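Local structure of quinoline 2-oxidoreductase large subunit (Pseudomonas putida, 1T3Q) at residues B[343-348]-B[415-420]; B[462-467]-B[635-640]. The protein catalyses, as the large subunit of a molybdenum hydroxylase, the oxidation of quinoline at carbon 2, and holds the molybdenum with its pterin cytosine dinucleotide. One frame throughout, in Å; residues are numbered along the deposited sequence.

Followed from the N terminus, the chain first leaves helix 337-342 through the turns of 343-348, runs on through strand 352-360 and helix 375-393, and returns as the hairpin turn 415-420, where contact 1 closes that loop. Strand 454-467 comes next; its last residues open contact 2, which closes 168 residues later when 635-640 enters strand 636-649. The two loops therefore stand in series, neither nested nor crossed, yet their centres lie about 11 Å apart. Gln419 OE1 of contact 1 probably accepts a hydrogen bond from Asn464 ND2 of contact 2, at 2.9 Å. Together they tie the turns after helix 337-342 and the hairpin 415-420 to the edge strand of a four-stranded mixed sheet.

Contact 1: residues B[343-348]-B[415-420]; sequences VILGVY and NRLGQT
Leu345 and Leu417 meet between two irregular loops and carry the apolar half of the contact. The CD1 methyl of Leu345 lies 3.8 Å from Leu417 CG and also touches the CB of Arg416. The same methyl reaches the amide of Asn415, 3.9 Å from its CG. Ile344 adds a second contact at the same end of Leu417: its CG2 sits 3.5 Å from Leu417 CD1, tighter than an ordinary methyl contact, while the rest of the side chain leads away. Val353 of strand 352-360 packs on both leucines, and Asp174 takes the guanidinium of Arg416 in a salt bridge.

The polar half is bridged by two waters. Water 1 donates to Gly346 O at 2.8 Å and to Tyr348 O, and accepts from Asn415 ND2 at 2.8 Å. Water 2 donates to the same Gly346 O and, at 2.6 Å, to Gln419 OE1; its bond from Asn415 ND2 is weak. Gln419 OE1 has a second partner in Asn464 ND2, so the solvent is part of a network reaching the neighbouring strand.

Within 415-420 the Asn415 side chain holds its own loop. CG stands between the backbone N and the carbonyl carbon (chi1 68°), over its own loop; OD1 accepts the N-H of Gln419 at 3.0 Å, nearly straight at 169°, the donor lying above the carbonyl plane, and a weaker bond from Leu417 N.

Backbone bonds shape both loops. A type I turn from Val343 to Gly346 runs into a type II' turn from Leu345 to Tyr348, with Gly346 at its second position. Opposite, Gly418 N bonds to Asn415 O and Asn415 N to Gln419 O, the pattern characteristic of a beta hairpin closed by a type I turn with a G1 bulge, whose glycine is Gly418.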
loop_
_atom_site.group_PDB
_atom_site.type_symbol
_atom_site.label_atom_id
_atom_site.label_comp_id
_atom_site.label_asym_id
_atom_site.label_seq_id
_atom_site.Cartn_x
_atom_site.Cartn_y
_atom_site.Cartn_z
ATOM N N VAL B 343 -6.117 32.108 -29.943
ATOM C CA VAL B 343 -7.479 31.754 -30.349
ATOM C C VAL B 343 -8.453 32.920 -30.204
ATOM O O VAL B 343 -9.664 32.716 -30.089
ATOM C CB VAL B 343 -8.020 30.569 -29.508
ATOM C CG1 VAL B 343 -7.127 29.339 -29.683
ATOM C CG2 VAL B 343 -8.093 30.963 -28.044
ATOM N N ILE B 344 -7.927 34.139 -30.224
ATOM C CA ILE B 344 -8.743 35.342 -30.057
ATOM C C ILE B 344 -9.860 35.538 -31.097
ATOM O O ILE B 344 -10.855 36.209 -30.815
ATOM C CB ILE B 344 -7.841 36.610 -30.027
ATOM C CG1 ILE B 344 -8.587 37.772 -29.373
ATOM C CG2 ILE B 344 -7.420 37.000 -31.438
ATOM C CD1 ILE B 344 -8.760 37.609 -27.870
ATOM N N LEU B 345 -9.711 34.963 -32.288
ATOM C CA LEU B 345 -10.733 35.113 -33.322
ATOM C C LEU B 345 -11.861 34.116 -33.122
ATOM O O LEU B 345 -12.932 34.235 -33.722
ATOM C CB LEU B 345 -10.132 34.916 -34.715
ATOM C CG LEU B 345 -9.035 35.916 -35.082
ATOM C CD1 LEU B 345 -8.556 35.656 -36.504
ATOM C CD2 LEU B 345 -9.580 37.326 -34.948
ATOM N N GLY B 346 -11.603 33.129 -32.277
ATOM C CA GLY B 346 -12.598 32.118 -32.004
ATOM C C GLY B 346 -13.226 31.497 -33.239
ATOM O O GLY B 346 -12.553 30.948 -34.109
ATOM N N VAL B 347 -14.541 31.628 -33.314
ATOM C CA VAL B 347 -15.350 31.047 -34.373
ATOM C C VAL B 347 -15.620 31.965 -35.575
ATOM O O VAL B 347 -16.296 31.569 -36.532
ATOM C CB VAL B 347 -16.684 30.601 -33.717
ATOM C CG1 VAL B 347 -17.854 31.372 -34.264
ATOM C CG2 VAL B 347 -16.846 29.127 -33.835
ATOM N N TYR B 348 -15.053 33.167 -35.547
ATOM C CA TYR B 348 -15.326 34.160 -36.574
ATOM C C TYR B 348 -14.281 34.421 -37.646
ATOM O O TYR B 348 -13.100 34.138 -37.473
ATOM C CB TYR B 348 -15.654 35.481 -35.881
ATOM C CG TYR B 348 -16.621 35.323 -34.726
ATOM C CD1 TYR B 348 -17.997 35.260 -34.943
ATOM C CD2 TYR B 348 -16.154 35.207 -33.415
ATOM C CE1 TYR B 348 -18.887 35.089 -33.879
ATOM C CE2 TYR B 348 -17.031 35.035 -32.348
ATOM C CZ TYR B 348 -18.393 34.978 -32.586
ATOM O OH TYR B 348 -19.258 34.808 -31.527
ATOM N N ASN B 415 -8.227 30.745 -40.558
ATOM C CA ASN B 415 -8.372 32.159 -40.249
ATOM C C ASN B 415 -7.049 32.912 -40.251
ATOM O O ASN B 415 -5.985 32.328 -40.443
ATOM C CB ASN B 415 -9.107 32.367 -38.910
ATOM C CG ASN B 415 -8.302 31.909 -37.707
ATOM O OD1 ASN B 415 -7.070 31.849 -37.741
ATOM N ND2 ASN B 415 -9.005 31.610 -36.616
ATOM N N ARG B 416 -7.136 34.220 -40.043
ATOM C CA ARG B 416 -5.962 35.087 -40.040
ATOM C C ARG B 416 -4.846 34.662 -39.090
ATOM O O ARG B 416 -3.673 34.924 -39.360
ATOM C CB ARG B 416 -6.384 36.525 -39.717
ATOM C CG ARG B 416 -5.228 37.509 -39.605
ATOM C CD ARG B 416 -4.563 37.778 -40.955
ATOM N NE ARG B 416 -3.430 38.687 -40.812
ATOM C CZ ARG B 416 -2.242 38.337 -40.327
ATOM N NH1 ARG B 416 -1.275 39.239 -40.229
ATOM N NH2 ARG B 416 -2.011 37.083 -39.960
ATOM N N LEU B 417 -5.198 34.010 -37.985
ATOM C CA LEU B 417 -4.192 33.593 -37.018
ATOM C C LEU B 417 -3.713 32.154 -37.198
ATOM O O LEU B 417 -3.090 31.577 -36.306
ATOM C CB LEU B 417 -4.708 33.810 -35.591
ATOM C CG LEU B 417 -4.986 35.277 -35.232
ATOM C CD1 LEU B 417 -5.432 35.377 -33.789
ATOM C CD2 LEU B 417 -3.731 36.111 -35.447
ATOM N N GLY B 418 -4.015 31.578 -38.357
ATOM C CA GLY B 418 -3.565 30.231 -38.651
ATOM C C GLY B 418 -4.317 29.051 -38.066
ATOM O O GLY B 418 -3.777 27.947 -38.037
ATOM N N GLN B 419 -5.538 29.255 -37.585
ATOM C CA GLN B 419 -6.292 28.125 -37.055
ATOM C C GLN B 419 -7.199 27.622 -38.167
ATOM O O GLN B 419 -7.975 28.387 -38.740
ATOM C CB GLN B 419 -7.142 28.517 -35.838
ATOM C CG GLN B 419 -7.799 27.298 -35.174
ATOM C CD GLN B 419 -8.722 27.650 -34.013
ATOM O OE1 GLN B 419 -9.772 28.265 -34.201
ATOM N NE2 GLN B 419 -8.332 27.254 -32.806
ATOM N N THR B 420 -7.095 26.338 -38.478
ATOM C CA THR B 420 -7.916 25.757 -39.528
ATOM C C THR B 420 -9.132 25.045 -38.947
ATOM O O THR B 420 -8.998 24.140 -38.124
ATOM C CB THR B 420 -7.105 24.750 -40.378
ATOM O OG1 THR B 420 -5.972 25.417 -40.953
ATOM C CG2 THR B 420 -7.969 24.179 -41.502
HETATM O O HOH W 1 -11.796 31.895 -36.638
HETATM O O HOH W 2 -9.835 30.838 -33.588
#

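Contact 2: residues B[462-467]-B[635-640]; sequences VFNEVT and LVLANG. Unlike the reference sequence in segment 462-467: Glu465 (reference Asp), Val466 (reference Cys).
Phe463 and Gly640 face each other across an antiparallel beta ladder, strand 454-467 being the outermost strand, within this chain, of a four-stranded mixed sheet and 636-649 its neighbour. The segment axes run at 154°. At this end the packing is tight. A chi1 of 75° directs CG over the backbone, and the ring lies across the glycine: CE1 is 3.2 Å from Gly640 C, and Gly640 N stands 3.4 Å above the ring plane, offset toward the rim. The ring thus packs directly on the backbone of Gly640, which has no side chain, reminiscent of the aromatic rescue of glycine known from antiparallel sheets. Beneath it Phe463 N bonds to Gly640 O at 2.9 Å, almost straight (178°), and Gly640 N returns a bond to Phe463 O. His642 and helix 744-761 pack on the same phenyl group.

The next pair, Asn464 and Asn639, is non-hydrogen-bonded, with CA atoms only 3.9 Å apart. Glu465 and Ala638 exchange two backbone bonds, and the Glu465 carboxylate reaches Ser547 through OE1. On the face carrying Asn464, Val466 CG1 presses on Leu637 CD2 at 3.5 Å.

Toward Thr467 the ladder loosens: water 3 replaces a direct bond, donating to Thr467 O at 2.9 Å and accepting from Val636 N. The side chains of Thr467 and Val636 cross at about a right angle. The bound pterin cytosine dinucleotide lies about 6 Å from the Thr467 side chain. Val636 O here takes two donors from opposite faces of its carbonyl plane: Thr467 N and the hydroxyl of the same residue, with Thr467 OG1 2.7 Å from Val636 O.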
loop_
_atom_site.group_PDB
_atom_site.type_symbol
_atom_site.label_atom_id
_atom_site.label_comp_id
_atom_site.label_asym_id
_atom_site.label_seq_id
_atom_site.Cartn_x
_atom_site.Cartn_y
_atom_site.Cartn_z
ATOM N N VAL B 462 -20.623 32.418 -28.121
ATOM C CA VAL B 462 -20.427 31.287 -29.018
ATOM C C VAL B 462 -18.928 31.015 -29.047
ATOM O O VAL B 462 -18.128 31.945 -29.168
ATOM C CB VAL B 462 -20.938 31.612 -30.434
ATOM C CG1 VAL B 462 -20.673 30.439 -31.366
ATOM C CG2 VAL B 462 -22.437 31.926 -30.377
ATOM N N PHE B 463 -18.546 29.748 -28.942
ATOM C CA PHE B 463 -17.130 29.408 -28.909
ATOM C C PHE B 463 -16.740 28.142 -29.657
ATOM O O PHE B 463 -17.583 27.359 -30.102
ATOM C CB PHE B 463 -16.684 29.207 -27.454
ATOM C CG PHE B 463 -17.148 27.895 -26.864
ATOM C CD1 PHE B 463 -18.460 27.738 -26.424
ATOM C CD2 PHE B 463 -16.300 26.790 -26.843
ATOM C CE1 PHE B 463 -18.923 26.500 -25.981
ATOM C CE2 PHE B 463 -16.754 25.547 -26.404
ATOM C CZ PHE B 463 -18.074 25.403 -25.972
ATOM N N ASN B 464 -15.429 27.966 -29.783
ATOM C CA ASN B 464 -14.837 26.765 -30.346
ATOM C C ASN B 464 -13.714 26.569 -29.326
ATOM O O ASN B 464 -13.397 27.502 -28.583
ATOM C CB ASN B 464 -14.359 26.968 -31.800
ATOM C CG ASN B 464 -13.043 27.704 -31.914
ATOM O OD1 ASN B 464 -12.608 28.393 -30.996
ATOM N ND2 ASN B 464 -12.407 27.572 -33.075
ATOM N N GLU B 465 -13.136 25.379 -29.255
ATOM C CA GLU B 465 -12.118 25.109 -28.251
ATOM C C GLU B 465 -11.155 24.015 -28.691
ATOM O O GLU B 465 -11.574 23.014 -29.275
ATOM C CB GLU B 465 -12.834 24.681 -26.955
ATOM C CG GLU B 465 -11.984 23.988 -25.906
ATOM C CD GLU B 465 -12.830 23.331 -24.808
ATOM O OE1 GLU B 465 -12.248 22.873 -23.804
ATOM O OE2 GLU B 465 -14.070 23.261 -24.951
ATOM N N VAL B 466 -9.866 24.199 -28.416
ATOM C CA VAL B 466 -8.893 23.173 -28.769
ATOM C C VAL B 466 -8.939 22.104 -27.681
ATOM O O VAL B 466 -8.821 22.414 -26.493
ATOM C CB VAL B 466 -7.453 23.750 -28.877
ATOM C CG1 VAL B 466 -7.385 24.749 -30.031
ATOM C CG2 VAL B 466 -7.041 24.411 -27.571
ATOM N N THR B 467 -9.135 20.849 -28.085
ATOM C CA THR B 467 -9.196 19.739 -27.134
ATOM C C THR B 467 -8.216 18.642 -27.533
ATOM O O THR B 467 -7.566 18.738 -28.577
ATOM C CB THR B 467 -10.621 19.130 -27.055
ATOM O OG1 THR B 467 -10.928 18.447 -28.277
ATOM C CG2 THR B 467 -11.647 20.219 -26.826
ATOM N N LEU B 635 -5.357 19.479 -34.789
ATOM C CA LEU B 635 -6.197 20.035 -33.744
ATOM C C LEU B 635 -7.503 19.252 -33.721
ATOM O O LEU B 635 -7.916 18.696 -34.735
ATOM C CB LEU B 635 -6.529 21.500 -34.038
ATOM C CG LEU B 635 -5.394 22.496 -34.284
ATOM C CD1 LEU B 635 -5.998 23.868 -34.538
ATOM C CD2 LEU B 635 -4.463 22.535 -33.084
ATOM N N VAL B 636 -8.137 19.205 -32.559
ATOM C CA VAL B 636 -9.431 18.546 -32.408
ATOM C C VAL B 636 -10.287 19.625 -31.746
ATOM O O VAL B 636 -10.322 19.749 -30.523
ATOM C CB VAL B 636 -9.344 17.299 -31.507
ATOM C CG1 VAL B 636 -10.740 16.689 -31.313
ATOM C CG2 VAL B 636 -8.417 16.263 -32.146
ATOM N N LEU B 637 -10.963 20.413 -32.574
ATOM C CA LEU B 637 -11.783 21.520 -32.103
ATOM C C LEU B 637 -13.220 21.176 -31.742
ATOM O O LEU B 637 -13.963 20.663 -32.569
ATOM C CB LEU B 637 -11.817 22.622 -33.158
ATOM C CG LEU B 637 -10.465 23.108 -33.683
ATOM C CD1 LEU B 637 -10.679 24.174 -34.741
ATOM C CD2 LEU B 637 -9.631 23.641 -32.528
ATOM N N ALA B 638 -13.603 21.466 -30.502
ATOM C CA ALA B 638 -14.976 21.240 -30.057
ATOM C C ALA B 638 -15.623 22.616 -30.139
ATOM O O ALA B 638 -14.927 23.614 -30.333
ATOM C CB ALA B 638 -14.996 20.728 -28.624
ATOM N N ASN B 639 -16.942 22.692 -29.994
ATOM C CA ASN B 639 -17.596 23.992 -30.066
ATOM C C ASN B 639 -18.930 23.985 -29.345
ATOM O O ASN B 639 -19.429 22.932 -28.949
ATOM C CB ASN B 639 -17.798 24.410 -31.534
ATOM C CG ASN B 639 -18.858 23.580 -32.237
ATOM O OD1 ASN B 639 -20.040 23.927 -32.235
ATOM N ND2 ASN B 639 -18.442 22.470 -32.824
ATOM N N GLY B 640 -19.497 25.169 -29.167
ATOM C CA GLY B 640 -20.775 25.270 -28.500
ATOM C C GLY B 640 -21.150 26.712 -28.269
ATOM O O GLY B 640 -20.566 27.626 -28.856
HETATM O O HOH W 3 -6.736 20.816 -30.375
#